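Local coordinates for acyl-coenzyme A oxidase 3 (Yarrowia lipolytica, PDB 5YS9), which oxidises acyl-CoA esters to trans-2-enoyl-CoA with its FAD cofactor, passing the electrons to oxygen to make hydrogen peroxide in peroxisomal fatty acid beta-oxidation, at residues A576-K579 / P580-N584; F637-S640 / D641-N645. All blocks are in the same frame, centred on the assembly; numbering follows the deposited sequence.

Both contacts are local, each formed where a loop runs into the start of a helix, and both belong to the C-terminal acyl-CoA oxidase region. Contact 1 opens the long helix 579-596; contact 2 opens the single-turn helix 641-644. Contact 1 lies farther from the middle of the chain, with Val-578 and Leu-582 buried and Pro-580 at the surface, whereas three of the residues in contact 2 are buried and none is fully exposed. Both helices start with a carbonyl taking i+3 (weak) and i+4 N-H groups; the first adds a proline and a tyrosine edge, the second a serine N-cap, a bound water and an indole atom set over a phenylalanine face. The two do not touch: their nearest atoms are about 9 Å apart.

Contact 1 (A576-K579 / P580-N584); sequences ADVK and PYLIN
The ring of Tyr-581 meets the preceding turn with its edge: the carbonyl oxygen of Asp-577 lies in the ring plane, 3.4 Å from Tyr-581 CE2, and that of Val-578 also sits near the plane. Tyr-581 CG stands anti to its own carbonyl carbon (chi1 -53°), which carries the ring back along the chain to these two oxygens. The ring of Phe-36 meets it with the two planes inclined at about 40°. Replacing Tyr-581 by alanine is likely to take the ring edge away from the Asp-577 and Val-578 carbonyls, leave Phe-36 without its aromatic partner and open a gap beside the turn. Val-578 O accepts a nearly straight bond from Leu-582 N at 3.1 Å (163° at the hydrogen) and a weak, bent one from Tyr-581 N. Lys-579 O takes Ile-583 N at 3.0 Å. One turn apart, Lys-579 CG and Ile-583 CD1 touch at 3.9 Å, their side chains crossing at a slant. On the buried side Val-578 CG2 comes loosely to 4.4 Å of Leu-582 CD1, and both side chains pack on Met-41 of helix 38-46. Pro-580 CD rests 3.3 Å from Ala-576 O. This is the N-terminal turn of an alpha-helix, where a proline, lacking an N-H, fits and i to i+4 bonding begins.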
loop_
_atom_site.group_PDB
_atom_site.type_symbol
_atom_site.label_atom_id
_atom_site.label_comp_id
_atom_site.label_asym_id
_atom_site.label_seq_id
_atom_site.Cartn_x
_atom_site.Cartn_y
_atom_site.Cartn_z
ATOM N N ALA A 576 -13.134 28.113 22.504
ATOM C CA ALA A 576 -14.518 28.174 22.071
ATOM C C ALA A 576 -14.640 28.380 20.571
ATOM O O ALA A 576 -15.574 27.822 19.991
ATOM C CB ALA A 576 -15.289 29.278 22.827
ATOM N N ASP A 577 -13.740 29.171 19.961
ATOM C CA ASP A 577 -13.875 29.542 18.529
ATOM C C ASP A 577 -13.583 28.386 17.535
ATOM O O ASP A 577 -14.104 28.380 16.396
ATOM C CB ASP A 577 -13.134 30.844 18.152
ATOM C CG ASP A 577 -11.664 30.849 18.520
ATOM O OD1 ASP A 577 -11.010 29.788 18.606
ATOM O OD2 ASP A 577 -11.148 31.962 18.726
ATOM N N VAL A 578 -12.834 27.386 17.998
ATOM C CA VAL A 578 -12.565 26.205 17.200
ATOM C C VAL A 578 -13.452 25.031 17.560
ATOM O O VAL A 578 -13.643 24.160 16.717
ATOM C CB VAL A 578 -11.080 25.783 17.253
ATOM C CG1 VAL A 578 -10.235 26.724 16.403
ATOM C CG2 VAL A 578 -10.536 25.709 18.677
ATOM N N LYS A 579 -14.013 25.015 18.779
ATOM C CA LYS A 579 -14.663 23.828 19.327
ATOM C C LYS A 579 -15.730 23.237 18.382
ATOM O O LYS A 579 -15.688 22.011 18.107
ATOM C CB LYS A 579 -15.208 24.093 20.750
ATOM C CG LYS A 579 -16.055 22.964 21.355
ATOM C CD LYS A 579 -16.393 23.185 22.830
ATOM C CE LYS A 579 -15.224 22.849 23.765
ATOM N NZ LYS A 579 -15.649 22.603 25.179
ATOM N N PRO A 580 -16.657 24.092 17.842
ATOM C CA PRO A 580 -17.705 23.491 16.969
ATOM C C PRO A 580 -17.155 22.812 15.727
ATOM O O PRO A 580 -17.756 21.843 15.260
ATOM C CB PRO A 580 -18.623 24.652 16.590
ATOM C CG PRO A 580 -18.197 25.799 17.429
ATOM C CD PRO A 580 -16.832 25.545 17.991
ATOM N N TYR A 581 -16.035 23.318 15.212
ATOM C CA TYR A 581 -15.405 22.776 13.972
ATOM C C TYR A 581 -14.681 21.467 14.282
ATOM O O TYR A 581 -14.735 20.530 13.490
ATOM C CB TYR A 581 -14.516 23.827 13.288
ATOM C CG TYR A 581 -15.318 25.107 13.064
ATOM C CD1 TYR A 581 -16.266 25.204 12.021
ATOM C CD2 TYR A 581 -15.188 26.196 13.938
ATOM C CE1 TYR A 581 -17.041 26.340 11.864
ATOM C CE2 TYR A 581 -15.953 27.354 13.772
ATOM C CZ TYR A 581 -16.867 27.412 12.759
ATOM O OH TYR A 581 -17.591 28.544 12.640
ATOM N N LEU A 582 -14.066 21.378 15.469
ATOM C CA LEU A 582 -13.528 20.108 15.936
ATOM C C LEU A 582 -14.608 19.020 16.164
ATOM O O LEU A 582 -14.412 17.853 15.786
ATOM C CB LEU A 582 -12.710 20.339 17.190
ATOM C CG LEU A 582 -11.389 21.109 17.033
ATOM C CD1 LEU A 582 -10.814 21.364 18.413
ATOM C CD2 LEU A 582 -10.394 20.329 16.205
ATOM N N ILE A 583 -15.741 19.379 16.766
ATOM C CA ILE A 583 -16.822 18.410 16.994
ATOM C C ILE A 583 -17.309 17.879 15.658
ATOM O O ILE A 583 -17.594 16.680 15.537
ATOM C CB ILE A 583 -18.000 18.995 17.846
ATOM C CG1 ILE A 583 -17.605 18.988 19.325
ATOM C CG2 ILE A 583 -19.270 18.153 17.756
ATOM C CD1 ILE A 583 -18.315 20.070 20.114
ATOM N N ASN A 584 -17.421 18.788 14.685
ATOM C CA ASN A 584 -17.763 18.456 13.313
ATOM C C ASN A 584 -16.785 17.419 12.770
ATOM O O ASN A 584 -17.201 16.448 12.199
ATOM C CB ASN A 584 -17.725 19.722 12.410
ATOM C CG ASN A 584 -19.020 20.540 12.419
ATOM O OD1 ASN A 584 -18.997 21.661 11.941
ATOM N ND2 ASN A 584 -20.134 19.992 12.912
#

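Contact 2 (F637-S640 / D641-N645)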
loop_
_atom_site.group_PDB
_atom_site.type_symbol
_atom_site.label_atom_id
_atom_site.label_comp_id
_atom_site.label_asym_id
_atom_site.label_seq_id
_atom_site.Cartn_x
_atom_site.Cartn_y
_atom_site.Cartn_z
ATOM N N PHE A 637 -2.101 22.680 10.354
ATOM C CA PHE A 637 -0.868 21.893 10.578
ATOM C C PHE A 637 0.406 22.745 10.505
ATOM O O PHE A 637 1.419 22.360 11.046
ATOM C CB PHE A 637 -0.731 20.784 9.578
ATOM C CG PHE A 637 -1.881 19.818 9.542
ATOM C CD1 PHE A 637 -2.266 19.106 10.680
ATOM C CD2 PHE A 637 -2.519 19.534 8.334
ATOM C CE1 PHE A 637 -3.317 18.170 10.604
ATOM C CE2 PHE A 637 -3.551 18.590 8.249
ATOM C CZ PHE A 637 -3.962 17.918 9.385
ATOM N N GLY A 638 0.364 23.885 9.817
ATOM C CA GLY A 638 1.501 24.809 9.750
ATOM C C GLY A 638 2.730 24.286 9.022
ATOM O O GLY A 638 3.852 24.554 9.416
ATOM N N LEU A 639 2.514 23.542 7.958
ATOM C CA LEU A 639 3.600 22.964 7.190
ATOM C C LEU A 639 4.018 23.948 6.115
ATOM O O LEU A 639 3.194 24.378 5.348
ATOM C CB LEU A 639 3.140 21.657 6.538
ATOM C CG LEU A 639 2.736 20.513 7.500
ATOM C CD1 LEU A 639 2.141 19.354 6.746
ATOM C CD2 LEU A 639 3.927 20.067 8.355
ATOM N N SER A 640 5.300 24.286 6.058
ATOM C CA SER A 640 5.833 25.060 4.958
ATOM C C SER A 640 5.997 24.146 3.738
ATOM O O SER A 640 5.908 22.902 3.829
ATOM C CB SER A 640 7.185 25.688 5.322
ATOM O OG SER A 640 8.156 24.674 5.553
ATOM N N ASP A 641 6.248 24.780 2.596
ATOM C CA ASP A 641 6.355 24.058 1.386
ATOM C C ASP A 641 7.547 23.069 1.471
ATOM O O ASP A 641 7.547 22.018 0.839
ATOM C CB ASP A 641 6.533 25.019 0.229
ATOM C CG ASP A 641 5.256 25.745 -0.164
ATOM O OD1 ASP A 641 4.168 25.345 0.274
ATOM O OD2 ASP A 641 5.366 26.706 -0.980
ATOM N N TRP A 642 8.550 23.393 2.272
ATOM C CA TRP A 642 9.689 22.508 2.427
ATOM C C TRP A 642 9.268 21.169 3.038
ATOM O O TRP A 642 9.769 20.132 2.576
ATOM C CB TRP A 642 10.742 23.196 3.255
ATOM C CG TRP A 642 12.096 22.510 3.368
ATOM C CD1 TRP A 642 13.188 22.716 2.571
ATOM C CD2 TRP A 642 12.502 21.548 4.375
ATOM N NE1 TRP A 642 14.212 21.952 3.010
ATOM C CE2 TRP A 642 13.832 21.231 4.117
ATOM C CE3 TRP A 642 11.852 20.928 5.449
ATOM C CZ2 TRP A 642 14.550 20.307 4.886
ATOM C CZ3 TRP A 642 12.575 20.009 6.251
ATOM C CH2 TRP A 642 13.914 19.727 5.962
ATOM N N PHE A 643 8.337 21.190 4.023
ATOM C CA PHE A 643 7.819 19.945 4.697
ATOM C C PHE A 643 6.822 19.178 3.849
ATOM O O PHE A 643 6.718 17.931 3.942
ATOM C CB PHE A 643 7.192 20.216 6.089
ATOM C CG PHE A 643 8.202 20.437 7.162
ATOM C CD1 PHE A 643 8.741 19.376 7.843
ATOM C CD2 PHE A 643 8.674 21.701 7.435
ATOM C CE1 PHE A 643 9.732 19.576 8.816
ATOM C CE2 PHE A 643 9.642 21.916 8.406
ATOM C CZ PHE A 643 10.170 20.855 9.097
ATOM N N ILE A 644 6.074 19.923 3.056
ATOM C CA ILE A 644 5.151 19.364 2.106
ATOM C C ILE A 644 5.892 18.585 1.043
ATOM O O ILE A 644 5.492 17.502 0.682
ATOM C CB ILE A 644 4.325 20.492 1.458
ATOM C CG1 ILE A 644 3.400 21.119 2.496
ATOM C CG2 ILE A 644 3.543 20.000 0.257
ATOM C CD1 ILE A 644 2.187 20.293 2.806
ATOM N N ASN A 645 6.959 19.179 0.528
ATOM C CA ASN A 645 7.874 18.534 -0.392
ATOM C C ASN A 645 7.166 17.885 -1.566
ATOM O O ASN A 645 7.524 16.801 -1.982
ATOM C CB ASN A 645 8.795 17.551 0.319
ATOM C CG ASN A 645 10.106 17.339 -0.413
ATOM O OD1 ASN A 645 10.814 16.402 -0.144
ATOM N ND2 ASN A 645 10.423 18.213 -1.334
HETATM O O HOH W 1 2.625 24.790 2.538
#
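Ser-640 O receives two backbone N-H groups of the following turn: Ile-644 N, in the carbonyl plane at 3.1 Å with 160° at the hydrogen, and Phe-643 N, in a weak, bent bond. Ser-640 is the N-cap of helix 641-644. Its OG, set between the backbone N and the carbonyl carbon (chi1 64°), is hydrogen-bonded to Glu-63 OE2 and also lies at the edge of the Phe-643 ring, in its plane, 3.6 Å from Phe-643 CD2. Over one face of that ring stands Trp-642 CE3, 3.7 Å above the plane, over the ring centre; in return Phe-643 CE1 lies in the indole plane at its edge. The indole swings out to this position with CG anti to the backbone N (chi1 -172°), and its NE1 makes a weak hydrogen bond to Asn-69 OD1. Leu-639 spreads its two methyls between two partners: CD2 meets Phe-643 CB at 4.0 Å and CD1 meets Ile-644 CD1 at 4.1 Å, each side chain crossing that of Leu-639 at about a right angle. A water ties the loop to the helix start, donating to Leu-639 O at 2.9 Å and to Asp-641 OD1 at 2.8 Å; the same carboxylate oxygen accepts Tyr-651 N and thereby links this turn to the chain beyond it. The short helix thus lies against helix 49-63, whose Met-59 touches Leu-639 and Phe-643, while Leu-639 also reaches Gln-318 of helix 300-330 and Ile-644 O is bonded to Arg-319 of that helix.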